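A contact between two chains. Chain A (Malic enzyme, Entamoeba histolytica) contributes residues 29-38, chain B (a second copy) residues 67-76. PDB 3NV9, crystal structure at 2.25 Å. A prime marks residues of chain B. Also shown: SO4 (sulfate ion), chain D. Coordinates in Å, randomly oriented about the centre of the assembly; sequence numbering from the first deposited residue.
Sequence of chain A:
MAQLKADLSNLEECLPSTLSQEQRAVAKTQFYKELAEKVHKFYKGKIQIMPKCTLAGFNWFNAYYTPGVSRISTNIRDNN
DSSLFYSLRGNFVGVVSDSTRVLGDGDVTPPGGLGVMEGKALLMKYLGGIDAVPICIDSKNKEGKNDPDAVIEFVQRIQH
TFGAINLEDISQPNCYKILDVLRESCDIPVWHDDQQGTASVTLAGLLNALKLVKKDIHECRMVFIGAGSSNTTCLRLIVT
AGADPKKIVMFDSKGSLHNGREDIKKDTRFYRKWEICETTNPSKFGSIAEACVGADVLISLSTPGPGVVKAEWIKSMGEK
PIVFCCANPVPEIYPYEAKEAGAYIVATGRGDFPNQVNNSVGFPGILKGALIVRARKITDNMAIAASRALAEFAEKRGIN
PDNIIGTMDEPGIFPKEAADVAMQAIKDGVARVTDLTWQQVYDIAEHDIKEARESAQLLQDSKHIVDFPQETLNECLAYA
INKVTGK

Chain A, residues 29-38: TQFYKELAEK
Chain B 67-76: PGVSRISTNI

The most unusual feature of this contact is a single arginine that serves as knob, salt-bridge partner and anion ligand at once. Arg71′ points toward chain A and settles among Gln30, Lys33, Glu34 and Glu37, with chi1 t, chi2 p, chi3 p and chi4 near 79°. This curled rotamer lays one guanidinium face over Lys33 CB and Glu34 N and leaves the edge for polar partners. Arg71′ NH1 donates to Glu34 OE1 at 2.8 Å and to Glu37 OE1 at 3.2 Å, with N-H...acceptor angles of 162° and 160°, so both hydrogen bonds are nearly straight and both belong to salt bridges.

The guanidinium also meets a sulfate, probably from the crystallisation liquor. Arg71′ NE donates to its O2 at 2.9 Å and Arg71′ NH2 to its O4 at 3.1 Å. Chain A completes the site: Gln30 NE2 reaches sulfate O4 at 2.9 Å (m, m, chi3 -50°), and Lys33 NZ, on an extended m, t, t, t chain, reaches sulfate O1 at 2.6 Å. The anion thus accepts hydrogen bonds from cationic side chains of both copies.

The backbone sets this up. Residues 29-38 lie within one continuous helix; in chain B a cis peptide precedes Pro67′, and beyond the loop at Pro67′ and Gly68′ the chain is helical and continues past Ile76′. The axes approach to 7.5 Å and their N-to-C directions differ by 59°, with a signed crossing angle of -59°. Register is fixed by Lys33 opposite Gly68′, CA to CA 3.9 Å, and by Glu37 CA 6.2 Å from Ile72′ CA, four residues further along each chain.

So close a CA pair calls for glycine at 68′. Its CA packs 3.3 Å from Tyr32 O, and an ideal CB would stand 2.5 Å from that same oxygen, a clash. Small meets small here: Ala36 points toward chain B, its CB 3.3 Å from Gly68′ O.

Apolar groups flank this close point. Tyr32 (chi1 m, chi2 -60°) directs its CB toward Pro67′ CG, 4.0 Å away, while the end of its side chain leads away. Ile72′, m, m, starts sideways but brings CD1 to 3.5 Å from Ala36 O and 3.8 Å from Glu37 CA; its CG1 lies 4.3 Å from Ala36 CB.

The acids reach differently. Glu34 points away at CB, yet t, p with chi3 8° returns its carboxylate to Arg71′. Glu37 starts sideways and extends t, t with chi3 -54°. The rule is close backbone contact through glycine and alanine, joined to an arginine knob whose charge is met by two glutamates.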

# COMPACT_ATOMS: atom_id res chain seq x y z
N THR A 29 1.17 22.74 21.86
CA THR A 29 0.78 22.64 20.47
C THR A 29 2.06 22.75 19.62
O THR A 29 2.36 21.88 18.81
CB THR A 29 -0.33 23.69 20.13
OG1 THR A 29 -1.39 23.62 21.11
CG2 THR A 29 -1.00 23.42 18.75
N GLN A 30 2.84 23.80 19.87
CA GLN A 30 4.09 24.08 19.19
C GLN A 30 5.11 22.97 19.42
O GLN A 30 5.79 22.59 18.48
CB GLN A 30 4.61 25.45 19.63
CG GLN A 30 3.87 26.65 18.89
CD GLN A 30 4.05 26.57 17.36
OE1 GLN A 30 5.17 26.42 16.90
NE2 GLN A 30 2.94 26.56 16.58
N PHE A 31 5.20 22.42 20.63
CA PHE A 31 6.13 21.29 20.87
C PHE A 31 5.81 20.09 19.94
O PHE A 31 6.71 19.59 19.20
CB PHE A 31 6.15 20.83 22.33
CG PHE A 31 6.85 19.50 22.55
CD1 PHE A 31 8.25 19.41 22.52
CD2 PHE A 31 6.11 18.33 22.76
CE1 PHE A 31 8.90 18.16 22.69
CE2 PHE A 31 6.74 17.09 22.97
CZ PHE A 31 8.15 17.00 22.93
N TYR A 32 4.54 19.67 19.95
CA TYR A 32 4.11 18.55 19.15
C TYR A 32 4.16 18.82 17.66
O TYR A 32 4.54 17.93 16.91
CB TYR A 32 2.76 18.02 19.57
CG TYR A 32 2.85 17.21 20.86
CD1 TYR A 32 3.65 16.06 20.93
CD2 TYR A 32 2.16 17.60 21.99
CE1 TYR A 32 3.75 15.35 22.10
CE2 TYR A 32 2.26 16.88 23.17
CZ TYR A 32 3.04 15.77 23.21
OH TYR A 32 3.11 15.07 24.39
N LYS A 33 3.84 20.03 17.21
CA LYS A 33 4.09 20.31 15.79
C LYS A 33 5.58 20.22 15.46
O LYS A 33 5.96 19.61 14.48
CB LYS A 33 3.55 21.68 15.36
CG LYS A 33 2.00 21.86 15.41
CD LYS A 33 1.59 23.37 15.29
CE LYS A 33 0.10 23.47 14.77
NZ LYS A 33 -0.50 24.89 14.82
N GLU A 34 6.45 20.84 16.27
CA GLU A 34 7.88 20.81 15.93
C GLU A 34 8.49 19.40 16.02
O GLU A 34 9.34 19.02 15.21
CB GLU A 34 8.59 21.78 16.85
CG GLU A 34 10.06 21.91 16.59
CD GLU A 34 10.42 22.63 15.29
OE1 GLU A 34 9.54 23.20 14.58
OE2 GLU A 34 11.62 22.61 14.98
N LEU A 35 8.06 18.62 17.02
CA LEU A 35 8.44 17.21 17.12
C LEU A 35 7.86 16.44 15.96
O LEU A 35 8.54 15.59 15.42
CB LEU A 35 7.94 16.54 18.40
CG LEU A 35 8.39 15.09 18.64
CD1 LEU A 35 9.96 15.10 18.64
CD2 LEU A 35 7.88 14.56 20.00
N ALA A 36 6.62 16.69 15.57
CA ALA A 36 6.13 16.02 14.34
C ALA A 36 7.10 16.21 13.16
O ALA A 36 7.48 15.24 12.47
CB ALA A 36 4.80 16.48 13.99
N GLU A 37 7.49 17.46 12.91
CA GLU A 37 8.43 17.75 11.81
C GLU A 37 9.74 16.93 11.89
O GLU A 37 10.17 16.34 10.92
CB GLU A 37 8.76 19.25 11.80
CG GLU A 37 9.74 19.66 10.74
CD GLU A 37 9.74 21.19 10.53
OE1 GLU A 37 8.66 21.75 10.29
OE2 GLU A 37 10.80 21.85 10.64
N LYS A 38 10.39 16.99 13.05
CA LYS A 38 11.66 16.29 13.33
C LYS A 38 11.50 14.78 13.19
O LYS A 38 12.23 14.15 12.45
CB LYS A 38 12.15 16.61 14.76
CG LYS A 38 12.48 18.06 15.02
CD LYS A 38 13.42 18.68 13.95
CE LYS A 38 13.79 20.12 14.37
NZ LYS A 38 14.46 20.88 13.24
N PRO B 67 -2.14 16.60 17.99
CA PRO B 67 -2.15 17.76 17.06
C PRO B 67 -0.94 17.84 16.15
O PRO B 67 -1.01 18.53 15.15
CB PRO B 67 -2.12 18.97 18.02
CG PRO B 67 -1.21 18.46 19.20
CD PRO B 67 -1.55 16.93 19.31
N GLY B 68 0.17 17.17 16.50
CA GLY B 68 1.44 17.44 15.79
C GLY B 68 1.41 17.27 14.26
O GLY B 68 1.99 18.06 13.53
N VAL B 69 0.67 16.28 13.77
CA VAL B 69 0.71 15.88 12.39
C VAL B 69 0.29 17.03 11.46
O VAL B 69 0.67 17.06 10.25
CB VAL B 69 -0.12 14.61 12.15
CG1 VAL B 69 -1.67 14.92 12.12
CG2 VAL B 69 0.36 13.90 10.87
N SER B 70 -0.42 18.00 12.04
CA SER B 70 -0.82 19.21 11.31
C SER B 70 0.37 19.94 10.64
O SER B 70 0.23 20.40 9.50
CB SER B 70 -1.54 20.19 12.23
OG SER B 70 -1.97 21.31 11.47
N ARG B 71 1.50 20.05 11.34
CA ARG B 71 2.68 20.69 10.75
C ARG B 71 3.10 19.91 9.49
O ARG B 71 3.57 20.50 8.51
CB ARG B 71 3.85 20.75 11.75
CG ARG B 71 5.19 21.14 11.15
CD ARG B 71 5.29 22.69 10.87
NE ARG B 71 5.15 23.51 12.10
CZ ARG B 71 6.12 23.73 13.00
NH1 ARG B 71 7.34 23.20 12.85
NH2 ARG B 71 5.89 24.50 14.06
N ILE B 72 2.92 18.58 9.49
CA ILE B 72 3.26 17.83 8.30
C ILE B 72 2.37 18.21 7.12
O ILE B 72 2.89 18.36 6.00
CB ILE B 72 3.26 16.27 8.51
CG1 ILE B 72 4.13 15.86 9.74
CG2 ILE B 72 3.70 15.54 7.21
CD1 ILE B 72 5.70 16.20 9.61
N SER B 73 1.06 18.30 7.35
CA SER B 73 0.10 18.65 6.30
C SER B 73 0.40 20.07 5.77
O SER B 73 0.33 20.30 4.59
CB SER B 73 -1.33 18.61 6.81
OG SER B 73 -1.56 17.51 7.65
N THR B 74 0.72 21.01 6.63
CA THR B 74 0.98 22.34 6.11
C THR B 74 2.34 22.47 5.44
O THR B 74 2.45 23.17 4.40
CB THR B 74 0.80 23.41 7.18
OG1 THR B 74 1.67 23.14 8.29
CG2 THR B 74 -0.66 23.47 7.59
N ASN B 75 3.36 21.80 6.01
CA ASN B 75 4.65 21.69 5.37
C ASN B 75 4.51 21.09 3.97
O ASN B 75 5.17 21.55 3.04
CB ASN B 75 5.60 20.78 6.16
CG ASN B 75 6.19 21.46 7.36
OD1 ASN B 75 6.89 20.82 8.14
ND2 ASN B 75 5.94 22.76 7.51
N ILE B 76 3.68 20.06 3.82
CA ILE B 76 3.51 19.47 2.50
C ILE B 76 2.72 20.37 1.52
O ILE B 76 3.10 20.48 0.36
CB ILE B 76 2.98 18.03 2.51
CG1 ILE B 76 4.02 17.07 3.16
CG2 ILE B 76 2.78 17.56 1.07
CD1 ILE B 76 3.43 15.71 3.50
S SO4 D . 2.49 26.19 12.82
O1 SO4 D . 1.21 26.34 13.47
O2 SO4 D . 2.51 24.81 12.28
O3 SO4 D . 2.64 27.12 11.69
O4 SO4 D . 3.55 26.46 13.79